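Local coordinates for protein cobalamin biosynthesis precorrin-6Y methylase (CbiE) (Archaeoglobus fulgidus, PDB 2BB3) that probably transfers a methyl group from S-adenosyl-L-methionine to a precorrin intermediate on the pathway to adenosylcobalamin, at residues V27-C32 with A92-G97; T37-E42 with K118-I123. All coordinates share one frame; numbering follows the deposited sequence.

Contact 1. Residues V27-C32 with A92-G97; sequences VGSGTC and AVISTG. With SAH (S-adenosyl-L-homocysteine), chain C.
Val27 sits between Val93 and Ser95 as two strands run side by side in parallel register. Its N donates to Val93 O at 2.7 Å, and its O takes the N-H of Ser95 at 2.8 Å. One step on, Ser29 N donates to Ser95 O at 2.9 Å; the Ser29 hydroxyl also lies near that carbonyl, at best a weak bond. Past the strand ends the chains turn against each other, and Gly30 pairs with Gly97 in an antiparallel bridge: Gly30 N gives to Gly97 O at 3.2 Å, and a weaker bond returns from Gly97 N to Gly30 O.

On the face that carries Val27 and Ile94, Ile94 uses both branches. With CG1 anti to the carbonyl carbon (chi1 -59°), that branch slants across Val27 to meet its CG2 at 3.7 Å, while Ile94 CG2 touches Ser29 CB at 3.6 Å.

The turn after the second strand faces the ligand. Thr96 O accepts the amino N of S-adenosyl-L-homocysteine at 2.7 Å, and Gly97 CA comes within 3.7 Å of its carboxylate carbon C. Thr31 approaches the adenine amino group with its methyl, its hydroxyl having Ile123 as partner. Further back, Gln35 OE1 accepts from the backbone N of Thr31 and of Cys32, and a disulfide ties Cys32 to Cys188.

Here the loops leaving the two strands bring Thr31, Thr96 and Gly97 to the S-adenosyl-L-homocysteine pocket, in a domain of the tetrapyrrole methylase family. The pair is central in the parallel sheet, with strand 49-52 beyond 91-95 and strand 116-120 beyond 23-28; helix 54-59 packs on Ser29, Ile94 and Thr96, and helix 38-46 on Val27 and Ile94.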
loop_
_atom_site.group_PDB
_atom_site.type_symbol
_atom_site.label_atom_id
_atom_site.label_comp_id
_atom_site.label_asym_id
_atom_site.label_seq_id
_atom_site.Cartn_x
_atom_site.Cartn_y
_atom_site.Cartn_z
ATOM N N VAL A 27 8.292 -11.554 -3.468
ATOM C CA VAL A 27 7.576 -11.263 -2.237
ATOM C C VAL A 27 8.133 -10.070 -1.485
ATOM O O VAL A 27 9.337 -9.839 -1.467
ATOM C CB VAL A 27 7.624 -12.480 -1.277
ATOM C CG1 VAL A 27 7.345 -13.764 -2.059
ATOM C CG2 VAL A 27 8.977 -12.562 -0.628
ATOM N N GLY A 28 7.249 -9.306 -0.858
ATOM C CA GLY A 28 7.692 -8.163 -0.094
ATOM C C GLY A 28 8.146 -8.589 1.288
ATOM O O GLY A 28 7.584 -9.516 1.886
ATOM N N SER A 29 9.159 -7.911 1.808
ATOM C CA SER A 29 9.659 -8.229 3.137
ATOM C C SER A 29 8.999 -7.320 4.158
ATOM O O SER A 29 9.068 -7.560 5.365
ATOM C CB SER A 29 11.164 -8.002 3.194
ATOM O OG SER A 29 11.464 -6.631 2.998
ATOM N N GLY A 30 8.349 -6.272 3.673
ATOM C CA GLY A 30 7.740 -5.334 4.595
ATOM C C GLY A 30 8.706 -4.202 4.891
ATOM O O GLY A 30 9.775 -4.115 4.279
ATOM N N THR A 31 8.358 -3.348 5.843
ATOM C CA THR A 31 9.199 -2.199 6.159
ATOM C C THR A 31 9.755 -2.273 7.568
ATOM O O THR A 31 10.931 -1.998 7.793
ATOM C CB THR A 31 8.397 -0.893 6.014
ATOM O OG1 THR A 31 7.866 -0.813 4.682
ATOM C CG2 THR A 31 9.285 0.318 6.280
ATOM N N CYS A 32 8.890 -2.660 8.499
ATOM C CA CYS A 32 9.229 -2.800 9.914
ATOM C C CYS A 32 9.250 -4.277 10.268
ATOM O O CYS A 32 8.771 -5.108 9.498
ATOM C CB CYS A 32 8.168 -2.103 10.750
ATOM S SG CYS A 32 7.755 -0.492 10.034
ATOM N N ALA A 92 12.421 -17.632 -5.120
ATOM C CA ALA A 92 11.683 -16.563 -4.476
ATOM C C ALA A 92 12.620 -15.364 -4.481
ATOM O O ALA A 92 13.820 -15.500 -4.238
ATOM C CB ALA A 92 11.321 -16.936 -3.061
ATOM N N VAL A 93 12.077 -14.202 -4.798
ATOM C CA VAL A 93 12.853 -12.989 -4.798
ATOM C C VAL A 93 12.142 -12.140 -3.773
ATOM O O VAL A 93 10.922 -11.983 -3.828
ATOM C CB VAL A 93 12.819 -12.273 -6.164
ATOM C CG1 VAL A 93 13.660 -11.001 -6.111
ATOM C CG2 VAL A 93 13.341 -13.196 -7.260
ATOM N N ILE A 94 12.905 -11.614 -2.824
ATOM C CA ILE A 94 12.350 -10.776 -1.789
ATOM C C ILE A 94 12.728 -9.344 -2.100
ATOM O O ILE A 94 13.888 -9.042 -2.353
ATOM C CB ILE A 94 12.906 -11.145 -0.411
ATOM C CG1 ILE A 94 12.592 -12.609 -0.104
ATOM C CG2 ILE A 94 12.283 -10.242 0.650
ATOM C CD1 ILE A 94 13.049 -13.042 1.298
ATOM N N SER A 95 11.731 -8.471 -2.109
ATOM C CA SER A 95 11.940 -7.057 -2.385
ATOM C C SER A 95 11.714 -6.338 -1.071
ATOM O O SER A 95 10.939 -6.818 -0.243
ATOM C CB SER A 95 10.901 -6.578 -3.412
ATOM O OG SER A 95 10.941 -5.181 -3.567
ATOM N N THR A 96 12.387 -5.213 -0.849
ATOM C CA THR A 96 12.137 -4.479 0.391
ATOM C C THR A 96 10.731 -3.916 0.316
ATOM O O THR A 96 10.228 -3.622 -0.773
ATOM C CB THR A 96 13.075 -3.291 0.590
ATOM O OG1 THR A 96 13.121 -2.526 -0.615
ATOM C CG2 THR A 96 14.460 -3.754 0.991
ATOM N N GLY A 97 10.107 -3.774 1.477
ATOM C CA GLY A 97 8.752 -3.272 1.547
ATOM C C GLY A 97 7.765 -4.023 0.670
ATOM O O GLY A 97 7.599 -5.235 0.786
HETATM N N SAH C . 9.701 -1.425 -2.200
HETATM C CA SAH C . 9.931 -0.427 -1.234
HETATM C CB SAH C . 10.566 0.819 -1.851
HETATM C CG SAH C . 11.885 0.798 -2.610
HETATM S SD SAH C . 12.354 2.213 -3.569
HETATM C C SAH C . 8.657 -0.195 -0.507
HETATM O O SAH C . 8.847 0.455 0.442
HETATM O OXT SAH C . 7.604 -0.611 -0.908
HETATM C "C5'" SAH C . 13.361 2.730 -2.208
HETATM C "C4'" SAH C . 12.917 4.017 -1.538
HETATM O "O4'" SAH C . 11.892 3.857 -0.637
HETATM C "C3'" SAH C . 13.981 4.831 -0.868
HETATM O "O3'" SAH C . 14.726 5.596 -1.719
HETATM C "C2'" SAH C . 13.150 5.642 0.059
HETATM O "O2'" SAH C . 12.724 6.804 -0.507
HETATM C "C1'" SAH C . 11.969 4.787 0.345
HETATM N N9 SAH C . 12.143 4.072 1.587
HETATM C C8 SAH C . 12.350 2.795 1.690
HETATM N N7 SAH C . 12.410 2.422 2.920
HETATM C C5 SAH C . 12.237 3.462 3.641
HETATM C C6 SAH C . 12.198 3.628 4.985
HETATM N N6 SAH C . 12.372 2.673 5.825
HETATM N N1 SAH C . 11.980 4.839 5.454
HETATM C C2 SAH C . 11.814 5.868 4.618
HETATM N N3 SAH C . 11.846 5.677 3.319
HETATM C C4 SAH C . 12.066 4.503 2.824
#

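Contact 2. Residues T37-E42 with K118-I123; sequences TERAKE and KIEPAI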
loop_
_atom_site.group_PDB
_atom_site.type_symbol
_atom_site.label_atom_id
_atom_site.label_comp_id
_atom_site.label_asym_id
_atom_site.label_seq_id
_atom_site.Cartn_x
_atom_site.Cartn_y
_atom_site.Cartn_z
ATOM N N THR A 37 3.679 -11.370 5.897
ATOM C CA THR A 37 2.385 -12.053 5.926
ATOM C C THR A 37 2.517 -13.572 5.903
ATOM O O THR A 37 3.489 -14.114 5.371
ATOM C CB THR A 37 1.483 -11.621 4.741
ATOM O OG1 THR A 37 2.085 -12.017 3.501
ATOM C CG2 THR A 37 1.289 -10.112 4.748
ATOM N N GLU A 38 1.529 -14.249 6.486
ATOM C CA GLU A 38 1.520 -15.707 6.558
ATOM C C GLU A 38 1.759 -16.337 5.192
ATOM O O GLU A 38 2.395 -17.382 5.086
ATOM C CB GLU A 38 0.186 -16.217 7.120
ATOM C CG GLU A 38 -0.370 -15.398 8.284
ATOM C CD GLU A 38 -1.573 -16.050 8.961
ATOM O OE1 GLU A 38 -2.358 -16.740 8.263
ATOM O OE2 GLU A 38 -1.741 -15.859 10.190
ATOM N N ARG A 39 1.249 -15.705 4.143
ATOM C CA ARG A 39 1.442 -16.253 2.812
ATOM C C ARG A 39 2.887 -16.054 2.367
ATOM O O ARG A 39 3.476 -16.937 1.747
ATOM C CB ARG A 39 0.469 -15.613 1.826
ATOM C CG ARG A 39 0.210 -16.474 0.598
ATOM C CD ARG A 39 -0.913 -15.895 -0.252
ATOM N NE ARG A 39 -1.184 -16.698 -1.441
ATOM C CZ ARG A 39 -1.964 -16.301 -2.442
ATOM N NH1 ARG A 39 -2.550 -15.109 -2.392
ATOM N NH2 ARG A 39 -2.150 -17.091 -3.493
ATOM N N ALA A 40 3.465 -14.905 2.701
ATOM C CA ALA A 40 4.853 -14.640 2.344
ATOM C C ALA A 40 5.777 -15.687 2.984
ATOM O O ALA A 40 6.659 -16.229 2.324
ATOM C CB ALA A 40 5.257 -13.238 2.796
ATOM N N LYS A 41 5.557 -15.983 4.263
ATOM C CA LYS A 41 6.382 -16.956 4.971
ATOM C C LYS A 41 6.252 -18.343 4.365
ATOM O O LYS A 41 7.237 -19.065 4.241
ATOM C CB LYS A 41 6.003 -17.001 6.455
ATOM C CG LYS A 41 6.194 -15.674 7.169
ATOM C CD LYS A 41 5.699 -15.711 8.612
ATOM C CE LYS A 41 5.409 -14.298 9.111
ATOM N NZ LYS A 41 5.130 -14.247 10.576
ATOM N N GLU A 42 5.040 -18.719 3.984
ATOM C CA GLU A 42 4.826 -20.032 3.391
ATOM C C GLU A 42 5.586 -20.119 2.076
ATOM O O GLU A 42 6.280 -21.110 1.816
ATOM C CB GLU A 42 3.333 -20.270 3.181
ATOM C CG GLU A 42 2.527 -20.244 4.482
ATOM C CD GLU A 42 1.034 -20.388 4.257
ATOM O OE1 GLU A 42 0.264 -20.288 5.250
ATOM O OE2 GLU A 42 0.626 -20.602 3.090
ATOM N N LYS A 118 4.700 -14.214 -10.089
ATOM C CA LYS A 118 3.601 -13.856 -9.201
ATOM C C LYS A 118 4.129 -12.952 -8.079
ATOM O O LYS A 118 5.219 -13.190 -7.524
ATOM C CB LYS A 118 2.941 -15.117 -8.613
ATOM C CG LYS A 118 1.973 -15.809 -9.586
ATOM C CD LYS A 118 1.597 -17.238 -9.160
ATOM C CE LYS A 118 0.532 -17.242 -8.065
ATOM N NZ LYS A 118 0.195 -18.627 -7.595
ATOM N N ILE A 119 3.353 -11.923 -7.752
ATOM C CA ILE A 119 3.728 -10.965 -6.737
ATOM C C ILE A 119 2.968 -11.150 -5.431
ATOM O O ILE A 119 1.753 -11.322 -5.436
ATOM C CB ILE A 119 3.438 -9.514 -7.219
ATOM C CG1 ILE A 119 4.053 -9.276 -8.602
ATOM C CG2 ILE A 119 3.922 -8.513 -6.169
ATOM C CD1 ILE A 119 5.538 -9.420 -8.653
ATOM N N GLU A 120 3.691 -11.137 -4.314
ATOM C CA GLU A 120 3.058 -11.200 -3.002
ATOM C C GLU A 120 3.333 -9.858 -2.331
ATOM O O GLU A 120 4.478 -9.547 -2.030
ATOM C CB GLU A 120 3.633 -12.306 -2.115
ATOM C CG GLU A 120 2.907 -12.437 -0.750
ATOM C CD GLU A 120 1.412 -12.696 -0.925
ATOM O OE1 GLU A 120 1.040 -13.285 -1.962
ATOM O OE2 GLU A 120 0.610 -12.322 -0.040
ATOM N N PRO A 121 2.279 -9.059 -2.077
ATOM C CA PRO A 121 2.344 -7.730 -1.441
ATOM C C PRO A 121 2.862 -7.732 -0.014
ATOM O O PRO A 121 2.746 -8.714 0.692
ATOM C CB PRO A 121 0.895 -7.255 -1.446
ATOM C CG PRO A 121 0.211 -8.121 -2.469
ATOM C CD PRO A 121 0.878 -9.449 -2.315
ATOM N N ALA A 122 3.427 -6.609 0.415
ATOM C CA ALA A 122 3.885 -6.460 1.793
ATOM C C ALA A 122 3.670 -4.983 2.142
ATOM O O ALA A 122 3.262 -4.211 1.288
ATOM C CB ALA A 122 5.362 -6.839 1.914
ATOM N N ILE A 123 3.960 -4.585 3.373
ATOM C CA ILE A 123 3.780 -3.198 3.769
ATOM C C ILE A 123 4.937 -2.305 3.326
ATOM O O ILE A 123 6.101 -2.580 3.607
ATOM C CB ILE A 123 3.523 -3.141 5.290
ATOM C CG1 ILE A 123 2.082 -3.661 5.516
ATOM C CG2 ILE A 123 3.706 -1.717 5.841
ATOM C CD1 ILE A 123 1.841 -4.178 6.852
#
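Ala40, in the first turn of its helix, lies over Glu120 at the end of a strand, CA to CA 6.6 Å, while Thr37, just before the helix, is nearest Ala122 in the following loop, CA to CA 7.1 Å. No hydrogen bond joins the two segments; the Glu120 side chain carries the contact. Its CG is anti to the backbone N (chi1 -176°) and the chain then bends, so the carboxylate lies under Arg39 and Glu120 CG comes to 4.3 Å from Ala40 CB. The extended Arg39 crosses it at about a right angle, bringing CD to 3.7 Å from Glu120 OE1. Arg39 NH1 is 4.0 Å from the same oxygen, but OE1 stands well out of the guanidinium plane, so only charge attracts. Glu120 OE2 is buried and has no polar partner in the model, which would probably raise its pKa; nearby Arg39 may partly offset this. Thr37 is the N-cap residue, its OG1 accepting from Ala40 N at 3.3 Å. Glu38 and Lys41 form salt bridges with Lys41 and Glu38 of the second subunit. This is helix-on-sheet packing of an alpha/beta domain, with the capped helix start part of the contact with that subunit.

How the contacts relate
Strand 23-28 connects the two contacts: it pairs with 91-95 in contact 1 and, on its other edge, with 116-120 of contact 2, where Gly28 N lies 3.0 Å from Glu120 O. Their centres are 8 Å apart. A second tie follows the strands, Thr31 OG1 to Ile123 O at 2.7 Å, and Ala122 CB packs against both Gly97 O and Gly28 C. Contact 1 touches S-adenosyl-L-homocysteine directly, whereas the Pro121 side chain in contact 2 remains about 9 Å from it. Contact 2 still borders the pocket: Ala122 N makes a weak hydrogen bond to the carboxylate of Asp98, whose own N binds the ligand.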